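PDB 1I5P: pesticidial crystal protein CRY2AA from Bacillus thuringiensis serovar kurstaki, which promotes colloid-osmotic lysis by binding to midgut epithelial cells of dipteran and lepidopteran larvae. Local coordinates for residues Leu173-Ala178 with Arg245-Leu250; Asn221-Thr226 with Glu254-Trp259; Phe262-Leu267 with Tyr546-Ser551; Asp578-Asn581 with Arg586-Asp589. All blocks are in the same frame, centred on the assembly; numbering follows the deposited sequence.

Contact 1. Residues Leu173-Ala178 with Arg245-Leu250; sequences LLPLFA and RTYMFL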
loop_
_atom_site.group_PDB
_atom_site.type_symbol
_atom_site.label_atom_id
_atom_site.label_comp_id
_atom_site.label_asym_id
_atom_site.label_seq_id
_atom_site.Cartn_x
_atom_site.Cartn_y
_atom_site.Cartn_z
ATOM N N LEU A 173 -15.361 14.051 3.672
ATOM C CA LEU A 173 -14.521 14.601 4.724
ATOM C C LEU A 173 -13.503 13.599 5.264
ATOM O O LEU A 173 -12.635 13.957 6.056
ATOM C CB LEU A 173 -15.401 15.088 5.876
ATOM C CG LEU A 173 -16.359 16.243 5.565
ATOM C CD1 LEU A 173 -17.355 16.419 6.702
ATOM C CD2 LEU A 173 -15.552 17.520 5.360
ATOM N N LEU A 174 -13.604 12.346 4.834
ATOM C CA LEU A 174 -12.700 11.308 5.330
ATOM C C LEU A 174 -11.205 11.682 5.256
ATOM O O LEU A 174 -10.468 11.456 6.219
ATOM C CB LEU A 174 -12.963 9.982 4.616
ATOM C CG LEU A 174 -12.484 8.722 5.354
ATOM C CD1 LEU A 174 -13.091 8.666 6.764
ATOM C CD2 LEU A 174 -12.865 7.478 4.561
ATOM N N PRO A 175 -10.742 12.255 4.131
ATOM C CA PRO A 175 -9.326 12.623 4.045
ATOM C C PRO A 175 -8.974 13.615 5.149
ATOM O O PRO A 175 -7.964 13.470 5.823
ATOM C CB PRO A 175 -9.210 13.223 2.643
ATOM C CG PRO A 175 -10.206 12.419 1.877
ATOM C CD PRO A 175 -11.396 12.429 2.823
ATOM N N LEU A 176 -9.825 14.612 5.348
ATOM C CA LEU A 176 -9.580 15.608 6.392
ATOM C C LEU A 176 -9.612 14.957 7.768
ATOM O O LEU A 176 -8.758 15.229 8.610
ATOM C CB LEU A 176 -10.624 16.727 6.328
ATOM C CG LEU A 176 -10.593 17.703 5.146
ATOM C CD1 LEU A 176 -11.532 18.871 5.440
ATOM C CD2 LEU A 176 -9.175 18.228 4.926
ATOM N N PHE A 177 -10.595 14.095 8.000
ATOM C CA PHE A 177 -10.688 13.431 9.292
ATOM C C PHE A 177 -9.434 12.600 9.552
ATOM O O PHE A 177 -8.924 12.560 10.669
ATOM C CB PHE A 177 -11.925 12.529 9.367
ATOM C CG PHE A 177 -11.966 11.682 10.611
ATOM C CD1 PHE A 177 -12.333 12.236 11.834
ATOM C CD2 PHE A 177 -11.539 10.357 10.577
ATOM C CE1 PHE A 177 -12.269 11.488 13.005
ATOM C CE2 PHE A 177 -11.470 9.600 11.741
ATOM C CZ PHE A 177 -11.835 10.168 12.960
ATOM N N ALA A 178 -8.936 11.940 8.513
ATOM C CA ALA A 178 -7.735 11.123 8.647
ATOM C C ALA A 178 -6.566 11.993 9.088
ATOM O O ALA A 178 -5.804 11.612 9.975
ATOM C CB ALA A 178 -7.410 10.446 7.329
ATOM N N ARG A 245 -10.053 3.656 -5.044
ATOM C CA ARG A 245 -9.309 2.984 -3.982
ATOM C C ARG A 245 -7.982 3.684 -3.721
ATOM O O ARG A 245 -7.619 3.941 -2.574
ATOM C CB ARG A 245 -9.042 1.518 -4.350
ATOM C CG ARG A 245 -8.118 0.794 -3.370
ATOM C CD ARG A 245 -7.931 -0.664 -3.753
ATOM N NE ARG A 245 -6.990 -1.341 -2.865
ATOM C CZ ARG A 245 -5.684 -1.091 -2.823
ATOM N NH1 ARG A 245 -5.146 -0.181 -3.623
ATOM N NH2 ARG A 245 -4.915 -1.751 -1.969
ATOM N N THR A 246 -7.263 3.984 -4.796
ATOM C CA THR A 246 -5.979 4.654 -4.683
ATOM C C THR A 246 -6.123 5.972 -3.949
ATOM O O THR A 246 -5.366 6.261 -3.018
ATOM C CB THR A 246 -5.368 4.916 -6.068
ATOM O OG1 THR A 246 -4.944 3.669 -6.634
ATOM C CG2 THR A 246 -4.184 5.863 -5.970
ATOM N N TYR A 247 -7.106 6.765 -4.365
ATOM C CA TYR A 247 -7.345 8.057 -3.748
ATOM C C TYR A 247 -7.533 7.909 -2.237
ATOM O O TYR A 247 -6.894 8.612 -1.454
ATOM C CB TYR A 247 -8.582 8.728 -4.358
ATOM C CG TYR A 247 -8.695 10.185 -3.980
ATOM C CD1 TYR A 247 -8.221 11.191 -4.830
ATOM C CD2 TYR A 247 -9.207 10.560 -2.738
ATOM C CE1 TYR A 247 -8.251 12.534 -4.444
ATOM C CE2 TYR A 247 -9.238 11.895 -2.343
ATOM C CZ TYR A 247 -8.757 12.874 -3.198
ATOM O OH TYR A 247 -8.756 14.190 -2.784
ATOM N N MET A 248 -8.403 6.991 -1.826
ATOM C CA MET A 248 -8.662 6.768 -0.402
ATOM C C MET A 248 -7.501 6.102 0.338
ATOM O O MET A 248 -7.272 6.368 1.519
ATOM C CB MET A 248 -9.938 5.941 -0.223
ATOM C CG MET A 248 -11.221 6.689 -0.600
ATOM S SD MET A 248 -11.470 8.192 0.389
ATOM C CE MET A 248 -12.447 9.221 -0.744
ATOM N N PHE A 249 -6.757 5.240 -0.343
ATOM C CA PHE A 249 -5.634 4.593 0.321
ATOM C C PHE A 249 -4.510 5.597 0.591
ATOM O O PHE A 249 -3.845 5.531 1.621
ATOM C CB PHE A 249 -5.131 3.412 -0.510
ATOM C CG PHE A 249 -5.689 2.090 -0.057
ATOM C CD1 PHE A 249 -7.039 1.793 -0.229
ATOM C CD2 PHE A 249 -4.879 1.165 0.599
ATOM C CE1 PHE A 249 -7.576 0.599 0.241
ATOM C CE2 PHE A 249 -5.404 -0.037 1.077
ATOM C CZ PHE A 249 -6.758 -0.321 0.899
ATOM N N LEU A 250 -4.313 6.543 -0.321
ATOM C CA LEU A 250 -3.271 7.549 -0.142
ATOM C C LEU A 250 -3.687 8.642 0.841
ATOM O O LEU A 250 -2.860 9.148 1.602
ATOM C CB LEU A 250 -2.917 8.189 -1.484
ATOM C CG LEU A 250 -2.048 7.348 -2.426
ATOM C CD1 LEU A 250 -1.909 8.056 -3.764
ATOM C CD2 LEU A 250 -0.684 7.125 -1.792
#
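L174 reaches M248 with one branch of its isobutyl group: CG stands anti to the backbone N (chi1 -158°), which carries CD2 to 4.5 Å from M248 SD. M248 leaves its own helix alongside rather than straight at the partner, and the turns about its first two side-chain bonds (chi1 -69°, chi2 -60°) bring SD nearer to helix 170-193. At this distance the touch is loose and purely apolar, with no polar bond across it.

One residue on, P175 marks the nearest approach of the two backbones, its CA lying 7.4 Å from that of M248. The proline ring points its CG at the rim of the Y247 ring, near the ring plane, 4.4 Å from CE2. Both segments belong to the helical bundle that forms the N-terminal domain of delta-endotoxins. Helix 170-193 is flanked there by helices 88-101, 202-232 and 238-259, which fits the central helix of the family bundle. Lacking an N-H, P175 cannot donate to the preceding turn, and the helix is kinked at this point. Regular bonding has resumed by F177 and A178, where A178 N donates to L174 O at 2.8 Å.

Y247 is fixed from beyond the pair, as its OH is hydrogen-bonded to T97 OG1 and its ring stacks with F100. Past the proline, L176 turns to I93 and L94 of helix 88-101, while F177 meets the rings of Y219 and Y222 edge-to-face and A178 lies against Y255.

Contact 2. Residues Asn221-Thr226 with Glu254-Trp259; sequences NYCINT and EYVSIW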
loop_
_atom_site.group_PDB
_atom_site.type_symbol
_atom_site.label_atom_id
_atom_site.label_comp_id
_atom_site.label_asym_id
_atom_site.label_seq_id
_atom_site.Cartn_x
_atom_site.Cartn_y
_atom_site.Cartn_z
ATOM N N ASN A 221 -11.732 2.030 12.826
ATOM C CA ASN A 221 -13.008 1.445 12.429
ATOM C C ASN A 221 -13.879 2.448 11.675
ATOM O O ASN A 221 -14.509 2.097 10.678
ATOM C CB ASN A 221 -13.759 0.905 13.652
ATOM C CG ASN A 221 -13.110 -0.345 14.239
ATOM O OD1 ASN A 221 -12.319 -1.023 13.579
ATOM N ND2 ASN A 221 -13.459 -0.665 15.483
ATOM N N TYR A 222 -13.905 3.695 12.140
ATOM C CA TYR A 222 -14.704 4.718 11.472
ATOM C C TYR A 222 -14.269 4.897 10.020
ATOM O O TYR A 222 -15.104 4.997 9.120
ATOM C CB TYR A 222 -14.594 6.062 12.198
ATOM C CG TYR A 222 -15.266 7.189 11.442
ATOM C CD1 TYR A 222 -16.657 7.311 11.410
ATOM C CD2 TYR A 222 -14.512 8.102 10.710
ATOM C CE1 TYR A 222 -17.280 8.318 10.663
ATOM C CE2 TYR A 222 -15.120 9.107 9.960
ATOM C CZ TYR A 222 -16.497 9.212 9.937
ATOM O OH TYR A 222 -17.074 10.214 9.181
ATOM N N CYS A 223 -12.958 4.943 9.791
ATOM C CA CYS A 223 -12.428 5.106 8.437
ATOM C C CYS A 223 -12.763 3.902 7.567
ATOM O O CYS A 223 -13.218 4.047 6.434
ATOM C CB CYS A 223 -10.907 5.297 8.470
ATOM S SG CYS A 223 -10.370 6.876 9.136
ATOM N N ILE A 224 -12.526 2.714 8.107
ATOM C CA ILE A 224 -12.805 1.481 7.383
ATOM C C ILE A 224 -14.283 1.366 7.036
ATOM O O ILE A 224 -14.636 1.092 5.890
ATOM C CB ILE A 224 -12.368 0.259 8.210
ATOM C CG1 ILE A 224 -10.846 0.295 8.393
ATOM C CG2 ILE A 224 -12.808 -1.038 7.517
ATOM C CD1 ILE A 224 -10.326 -0.671 9.437
ATOM N N ASN A 225 -15.146 1.585 8.020
ATOM C CA ASN A 225 -16.582 1.499 7.787
ATOM C C ASN A 225 -17.069 2.528 6.765
ATOM O O ASN A 225 -17.869 2.205 5.893
ATOM C CB ASN A 225 -17.350 1.667 9.102
ATOM C CG ASN A 225 -17.091 0.529 10.084
ATOM O OD1 ASN A 225 -16.667 -0.559 9.695
ATOM N ND2 ASN A 225 -17.369 0.773 11.363
ATOM N N THR A 226 -16.588 3.763 6.866
ATOM C CA THR A 226 -17.007 4.805 5.929
ATOM C C THR A 226 -16.647 4.423 4.496
ATOM O O THR A 226 -17.462 4.547 3.580
ATOM C CB THR A 226 -16.350 6.163 6.269
ATOM O OG1 THR A 226 -16.742 6.565 7.587
ATOM C CG2 THR A 226 -16.784 7.240 5.277
ATOM N N GLU A 254 -3.301 4.784 4.383
ATOM C CA GLU A 254 -1.871 4.702 4.647
ATOM C C GLU A 254 -1.749 5.076 6.117
ATOM O O GLU A 254 -0.923 4.537 6.849
ATOM C CB GLU A 254 -1.109 5.712 3.794
ATOM C CG GLU A 254 -0.533 5.115 2.535
ATOM C CD GLU A 254 0.509 4.049 2.829
ATOM O OE1 GLU A 254 0.426 2.960 2.221
ATOM O OE2 GLU A 254 1.409 4.300 3.665
ATOM N N TYR A 255 -2.607 5.997 6.545
ATOM C CA TYR A 255 -2.616 6.454 7.930
ATOM C C TYR A 255 -3.222 5.407 8.846
ATOM O O TYR A 255 -2.681 5.116 9.908
ATOM C CB TYR A 255 -3.393 7.766 8.040
ATOM C CG TYR A 255 -2.851 8.836 7.124
ATOM C CD1 TYR A 255 -3.652 9.424 6.143
ATOM C CD2 TYR A 255 -1.522 9.246 7.222
ATOM C CE1 TYR A 255 -3.132 10.396 5.278
ATOM C CE2 TYR A 255 -0.997 10.213 6.369
ATOM C CZ TYR A 255 -1.800 10.783 5.404
ATOM O OH TYR A 255 -1.263 11.739 4.574
ATOM N N VAL A 256 -4.349 4.835 8.445
ATOM C CA VAL A 256 -4.974 3.819 9.274
ATOM C C VAL A 256 -3.972 2.699 9.541
ATOM O O VAL A 256 -3.904 2.176 10.652
ATOM C CB VAL A 256 -6.221 3.230 8.597
ATOM C CG1 VAL A 256 -6.824 2.157 9.488
ATOM C CG2 VAL A 256 -7.243 4.334 8.338
ATOM N N SER A 257 -3.190 2.351 8.521
ATOM C CA SER A 257 -2.182 1.293 8.634
ATOM C C SER A 257 -1.005 1.653 9.543
ATOM O O SER A 257 -0.344 0.766 10.090
ATOM C CB SER A 257 -1.640 0.933 7.256
ATOM O OG SER A 257 -2.618 0.245 6.491
ATOM N N ILE A 258 -0.725 2.944 9.699
ATOM C CA ILE A 258 0.379 3.322 10.563
ATOM C C ILE A 258 -0.071 3.532 12.009
ATOM O O ILE A 258 0.719 3.339 12.933
ATOM C CB ILE A 258 1.108 4.593 10.051
ATOM C CG1 ILE A 258 2.496 4.681 10.689
ATOM C CG2 ILE A 258 0.296 5.839 10.379
ATOM C CD1 ILE A 258 3.446 3.569 10.271
ATOM N N TRP A 259 -1.337 3.898 12.211
ATOM C CA TRP A 259 -1.845 4.135 13.566
ATOM C C TRP A 259 -1.683 2.934 14.495
ATOM O O TRP A 259 -1.235 3.080 15.632
ATOM C CB TRP A 259 -3.322 4.529 13.532
ATOM C CG TRP A 259 -3.612 5.791 12.787
ATOM C CD1 TRP A 259 -2.732 6.798 12.488
ATOM C CD2 TRP A 259 -4.876 6.193 12.257
ATOM N NE1 TRP A 259 -3.376 7.800 11.801
ATOM C CE2 TRP A 259 -4.694 7.455 11.643
ATOM C CE3 TRP A 259 -6.150 5.611 12.236
ATOM C CZ2 TRP A 259 -5.734 8.142 11.018
ATOM C CZ3 TRP A 259 -7.187 6.295 11.615
ATOM C CH2 TRP A 259 -6.970 7.547 11.013
#
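C223 packs against V256 and W259 in a buried, apolar helix-to-helix contact, made where helices 202-232 and 238-259 run side by side in roughly opposite directions. The CA atoms of C223 and V256 are 7.6 Å apart, and both side chains leave their backbones toward each other. C223 CB rests against V256 CG2 at 3.8 Å. With SG anti to its carbonyl carbon (chi1 -71°), the cysteine sends its sulfur past the valine to the indole.

There C223 SG lies near the plane of the six-membered ring and touches its rim at W259 CH2, 3.9 Å away. C223 SG is 5.1 Å from the centroid of the W259 six-membered ring and 77° off the ring normal, a sulfur-aromatic contact at the edge rather than over the face. These are the last two helices of the toxin's N-terminal helical bundle, joined in the chain by the short strand 235-237. N182 of helix 170-193 holds the indole through a hydrogen bond from W259 NE1 to its OD1. Within the tryptophan's own helix, V256 CA lies 3.6 Å above one face of the W259 ring, displaced toward the rim.

On the other helix, T226 OG1 donates to Y222 O at 2.7 Å, the donor tilted 31° from the carbonyl plane. T226 N bonds to the same oxygen from the opposite face, giving it two donors one turn further along the helix. The N221 amide is hydrogen-bonded to G579 O and N581 N of the C-terminal domain.

Contact 3. Residues Phe262-Leu267 with Tyr546-Ser551; sequences FKYQSL and YLRVSS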
loop_
_atom_site.group_PDB
_atom_site.type_symbol
_atom_site.label_atom_id
_atom_site.label_comp_id
_atom_site.label_asym_id
_atom_site.label_seq_id
_atom_site.Cartn_x
_atom_site.Cartn_y
_atom_site.Cartn_z
ATOM N N PHE A 262 1.764 2.695 15.829
ATOM C CA PHE A 262 2.302 3.765 16.671
ATOM C C PHE A 262 2.777 3.165 17.996
ATOM O O PHE A 262 3.649 3.715 18.668
ATOM C CB PHE A 262 1.232 4.823 16.963
ATOM C CG PHE A 262 1.156 5.940 15.945
ATOM C CD1 PHE A 262 0.320 7.029 16.170
ATOM C CD2 PHE A 262 1.929 5.922 14.790
ATOM C CE1 PHE A 262 0.254 8.086 15.265
ATOM C CE2 PHE A 262 1.874 6.974 13.877
ATOM C CZ PHE A 262 1.036 8.059 14.112
ATOM N N LYS A 263 2.188 2.031 18.363
ATOM C CA LYS A 263 2.534 1.338 19.601
ATOM C C LYS A 263 3.963 0.790 19.543
ATOM O O LYS A 263 4.496 0.323 20.548
ATOM C CB LYS A 263 1.554 0.183 19.850
ATOM C CG LYS A 263 1.797 -1.014 18.929
ATOM C CD LYS A 263 0.553 -1.869 18.649
ATOM C CE LYS A 263 0.240 -2.877 19.737
ATOM N NZ LYS A 263 -0.674 -3.933 19.200
ATOM N N TYR A 264 4.574 0.834 18.363
ATOM C CA TYR A 264 5.943 0.345 18.196
ATOM C C TYR A 264 6.942 1.465 17.929
ATOM O O TYR A 264 6.582 2.538 17.444
ATOM C CB TYR A 264 6.021 -0.664 17.040
ATOM C CG TYR A 264 5.296 -1.965 17.289
ATOM C CD1 TYR A 264 4.101 -2.256 16.632
ATOM C CD2 TYR A 264 5.786 -2.893 18.213
ATOM C CE1 TYR A 264 3.403 -3.441 16.892
ATOM C CE2 TYR A 264 5.095 -4.074 18.483
ATOM C CZ TYR A 264 3.906 -4.339 17.822
ATOM O OH TYR A 264 3.204 -5.480 18.126
ATOM N N GLN A 265 8.204 1.205 18.252
ATOM C CA GLN A 265 9.280 2.156 18.015
ATOM C C GLN A 265 10.384 1.426 17.283
ATOM O O GLN A 265 10.625 0.243 17.527
ATOM C CB GLN A 265 9.851 2.704 19.324
ATOM C CG GLN A 265 8.913 3.626 20.086
ATOM C CD GLN A 265 9.535 4.108 21.383
ATOM O OE1 GLN A 265 10.191 5.151 21.425
ATOM N NE2 GLN A 265 9.341 3.340 22.448
ATOM N N SER A 266 11.061 2.140 16.393
ATOM C CA SER A 266 12.164 1.573 15.634
ATOM C C SER A 266 11.674 0.356 14.849
ATOM O O SER A 266 12.260 -0.726 14.913
ATOM C CB SER A 266 13.292 1.176 16.593
ATOM O OG SER A 266 14.519 1.013 15.913
ATOM N N LEU A 267 10.583 0.545 14.115
ATOM C CA LEU A 267 10.008 -0.516 13.305
ATOM C C LEU A 267 9.891 -0.029 11.869
ATOM O O LEU A 267 9.047 0.815 11.550
ATOM C CB LEU A 267 8.621 -0.888 13.818
ATOM C CG LEU A 267 7.918 -1.960 12.987
ATOM C CD1 LEU A 267 8.759 -3.229 12.993
ATOM C CD2 LEU A 267 6.533 -2.229 13.543
ATOM N N TYR A 546 6.994 -10.736 16.496
ATOM C CA TYR A 546 5.579 -10.532 16.749
ATOM C C TYR A 546 4.822 -10.892 15.483
ATOM O O TYR A 546 5.198 -10.486 14.385
ATOM C CB TYR A 546 5.278 -9.066 17.090
ATOM C CG TYR A 546 5.730 -8.605 18.457
ATOM C CD1 TYR A 546 7.041 -8.193 18.673
ATOM C CD2 TYR A 546 4.841 -8.576 19.537
ATOM C CE1 TYR A 546 7.467 -7.759 19.929
ATOM C CE2 TYR A 546 5.255 -8.145 20.799
ATOM C CZ TYR A 546 6.569 -7.737 20.988
ATOM O OH TYR A 546 6.981 -7.321 22.234
ATOM N N LEU A 547 3.760 -11.668 15.630
ATOM C CA LEU A 547 2.950 -12.019 14.478
ATOM C C LEU A 547 1.602 -11.357 14.660
ATOM O O LEU A 547 0.921 -11.588 15.661
ATOM C CB LEU A 547 2.771 -13.537 14.353
ATOM C CG LEU A 547 4.031 -14.358 14.044
ATOM C CD1 LEU A 547 3.639 -15.798 13.764
ATOM C CD2 LEU A 547 4.761 -13.776 12.841
ATOM N N ARG A 548 1.244 -10.495 13.714
ATOM C CA ARG A 548 -0.049 -9.833 13.755
ATOM C C ARG A 548 -0.983 -10.804 13.055
ATOM O O ARG A 548 -0.800 -11.121 11.879
ATOM C CB ARG A 548 -0.015 -8.488 13.017
ATOM C CG ARG A 548 -1.386 -7.827 12.905
ATOM C CD ARG A 548 -1.298 -6.328 12.636
ATOM N NE ARG A 548 -0.788 -5.589 13.789
ATOM C CZ ARG A 548 -0.742 -4.262 13.874
ATOM N NH1 ARG A 548 -1.178 -3.513 12.870
ATOM N NH2 ARG A 548 -0.261 -3.680 14.966
ATOM N N VAL A 549 -1.976 -11.294 13.786
ATOM C CA VAL A 549 -2.901 -12.261 13.221
ATOM C C VAL A 549 -4.326 -12.050 13.686
ATOM O O VAL A 549 -4.587 -11.339 14.660
ATOM C CB VAL A 549 -2.502 -13.707 13.609
ATOM C CG1 VAL A 549 -0.996 -13.896 13.477
ATOM C CG2 VAL A 549 -2.954 -14.005 15.041
ATOM N N SER A 550 -5.245 -12.696 12.978
ATOM C CA SER A 550 -6.656 -12.644 13.320
ATOM C C SER A 550 -7.142 -14.086 13.313
ATOM O O SER A 550 -6.878 -14.830 12.369
ATOM C CB SER A 550 -7.444 -11.826 12.297
ATOM O OG SER A 550 -8.824 -11.815 12.630
ATOM N N SER A 551 -7.842 -14.480 14.368
ATOM C CA SER A 551 -8.343 -15.841 14.465
ATOM C C SER A 551 -9.693 -15.846 15.175
ATOM O O SER A 551 -9.757 -15.845 16.405
ATOM C CB SER A 551 -7.338 -16.710 15.230
ATOM O OG SER A 551 -7.754 -18.065 15.277
#
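R548 extends from its strand with CG anti to the backbone N (chi1 174°) and then bends about the CG-CD bond (chi3 -70°), a turn that lays its NH2 beside K263 and Y264. K263 starts with CG wedged between its own N and carbonyl carbon, and CG sits 3.4 Å above the Y264 ring plane, toward the rim. The loop 262-267 leads from helix 238-259 of the bundle to strand 267-268, and here it meets the C-terminal jelly-roll sandwich, in which Y546 and R548 lie on strand 541-550.

Y264 and Y546 form an edge-to-face pair, the edge of Y264 directed at the face of Y546, with centroids 5.7 Å apart and planes at 67°. The phenol OH of Y264 comes closest, 3.8 Å from Y546 CD2. Further down the Y264 ring, CE1 is 4.1 Å from R548 NH2, which lies at the ring edge near its plane, so the guanidinium passes beside the phenol and does not cover it. M623 of strand 617-626 touches Y264, Y546 and R548.

Two basic ends converge here, K263 NZ and R548 NH2 being 4.3 Å apart, around acidic partners on the neighbouring loop and strand. D589 takes R548 NE on OD1 and both K263 NZ and Y264 OH on OD2, and D578 OD2 is a second salt-bridge partner of the lysine. The carboxylates of D578 and D589 would be expected to offset the like charges. R548 NH2 donates to S260 O, and its nearest approach to the lysine chain is to K263 CD, 4.2 Å away at the guanidinium edge.

Contact 4. Residues Asp578-Asn581 with Arg586-Asp589; sequences DGVN and RFSD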
loop_
_atom_site.group_PDB
_atom_site.type_symbol
_atom_site.label_atom_id
_atom_site.label_comp_id
_atom_site.label_asym_id
_atom_site.label_seq_id
_atom_site.Cartn_x
_atom_site.Cartn_y
_atom_site.Cartn_z
ATOM N N ASP A 578 -7.041 -5.902 19.405
ATOM C CA ASP A 578 -6.761 -4.487 19.596
ATOM C C ASP A 578 -8.003 -3.647 19.335
ATOM O O ASP A 578 -7.982 -2.424 19.469
ATOM C CB ASP A 578 -5.619 -4.057 18.677
ATOM C CG ASP A 578 -4.254 -4.315 19.290
ATOM O OD1 ASP A 578 -4.084 -5.358 19.955
ATOM O OD2 ASP A 578 -3.354 -3.474 19.104
ATOM N N GLY A 579 -9.089 -4.316 18.964
ATOM C CA GLY A 579 -10.337 -3.618 18.717
ATOM C C GLY A 579 -10.601 -3.175 17.290
ATOM O O GLY A 579 -11.703 -2.737 16.983
ATOM N N VAL A 580 -9.605 -3.286 16.415
ATOM C CA VAL A 580 -9.774 -2.880 15.025
ATOM C C VAL A 580 -10.385 -3.987 14.172
ATOM O O VAL A 580 -9.844 -5.093 14.101
ATOM C CB VAL A 580 -8.419 -2.492 14.388
ATOM C CG1 VAL A 580 -8.614 -2.155 12.914
ATOM C CG2 VAL A 580 -7.808 -1.319 15.133
ATOM N N ASN A 581 -11.507 -3.691 13.521
ATOM C CA ASN A 581 -12.152 -4.675 12.654
ATOM C C ASN A 581 -11.806 -4.295 11.223
ATOM O O ASN A 581 -12.352 -3.334 10.662
ATOM C CB ASN A 581 -13.671 -4.674 12.839
ATOM C CG ASN A 581 -14.314 -5.963 12.350
ATOM O OD1 ASN A 581 -14.162 -6.346 11.185
ATOM N ND2 ASN A 581 -15.031 -6.643 13.239
ATOM N N ARG A 586 -9.876 -9.315 13.128
ATOM C CA ARG A 586 -9.674 -8.585 14.376
ATOM C C ARG A 586 -8.284 -8.971 14.847
ATOM O O ARG A 586 -8.105 -9.943 15.584
ATOM C CB ARG A 586 -10.715 -8.987 15.419
ATOM C CG ARG A 586 -12.106 -8.486 15.105
ATOM C CD ARG A 586 -13.115 -9.096 16.048
ATOM N NE ARG A 586 -14.292 -9.537 15.319
ATOM C CZ ARG A 586 -15.150 -10.442 15.769
ATOM N NH1 ARG A 586 -14.963 -11.008 16.956
ATOM N NH2 ARG A 586 -16.191 -10.790 15.026
ATOM N N PHE A 587 -7.300 -8.196 14.413
ATOM C CA PHE A 587 -5.919 -8.492 14.732
ATOM C C PHE A 587 -5.514 -8.391 16.189
ATOM O O PHE A 587 -6.143 -7.712 17.004
ATOM C CB PHE A 587 -4.983 -7.629 13.863
ATOM C CG PHE A 587 -4.552 -6.332 14.507
ATOM C CD1 PHE A 587 -3.539 -6.311 15.466
ATOM C CD2 PHE A 587 -5.138 -5.127 14.133
ATOM C CE1 PHE A 587 -3.117 -5.111 16.038
ATOM C CE2 PHE A 587 -4.724 -3.919 14.701
ATOM C CZ PHE A 587 -3.711 -3.913 15.653
ATOM N N SER A 588 -4.439 -9.104 16.491
ATOM C CA SER A 588 -3.826 -9.116 17.800
ATOM C C SER A 588 -2.370 -9.425 17.507
ATOM O O SER A 588 -2.075 -10.214 16.608
ATOM C CB SER A 588 -4.418 -10.210 18.683
ATOM O OG SER A 588 -3.838 -10.149 19.974
ATOM N N ASP A 589 -1.460 -8.797 18.239
ATOM C CA ASP A 589 -0.040 -9.043 18.033
ATOM C C ASP A 589 0.426 -10.120 18.997
ATOM O O ASP A 589 0.403 -9.931 20.208
ATOM C CB ASP A 589 0.760 -7.754 18.236
ATOM C CG ASP A 589 0.440 -6.707 17.191
ATOM O OD1 ASP A 589 -0.043 -7.091 16.106
ATOM O OD2 ASP A 589 0.678 -5.508 17.446
HETATM O O HOH W 1 -1.757 -6.654 20.475
HETATM O O HOH W 2 -7.875 -6.180 12.406
HETATM O O HOH W 3 -8.052 -5.610 16.355
HETATM O O HOH W 4 -15.225 -9.889 12.731
#
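R586 meets V580 and N581 through its CA and the NE of its side chain, N581 ND2 lying 3.6 Å from R586 NE. N581 CG stands opposite its own backbone N (chi1 -160°), which brings ND2 to the arginine. The CA-H of R586 points almost straight at V580 O, with R586 CA 3.5 Å from V580 O. A water joins R586 NH2 to N581 ND2, and the far NH1 is hydrogen-bonded to T574 O.

F587 makes the largest single share of the contact. Its N and V580 O share one water; a second water donates to both V580 O and F587 O. F587 O also accepts from D578 N at 3.1 Å, with an N-H...O angle of 165°. The phenyl ring receives D578 CB over one face in a CH-pi contact, 4.0 Å from the centroid, while V580 CB meets F587 CE2 at 4.0 Å. R548 adds a cation-pi interaction with the same ring.

Two residues on, D589 N donates to a water that in turn donates to D578 OD1 at 2.7 Å.

This end of strand 585-597 pairs with strand 541-550 in the C-terminal sandwich, while the loop lies on helix 202-232, where V580 rests on S220 and N221.

Contacts 1 and 2 are buried, apolar joints of the helical bundle; they share helix 238-259, touch each other and contain no hydrogen bond between segments. Contacts 3 and 4 both reach neighbouring strands of the C-terminal sandwich and are tied to each other by charge, D589 pairing with K263 and R548. Contact 3 is buried and built on aromatic and basic side chains, whereas contact 4 is partly exposed and water-bridged. Bundle and sandwich meet in contact 3, along the chain that follows helix 238-259, and again where contacts 2 and 4 touch. Contact 1, also within the bundle, touches neither contact 3 nor contact 4.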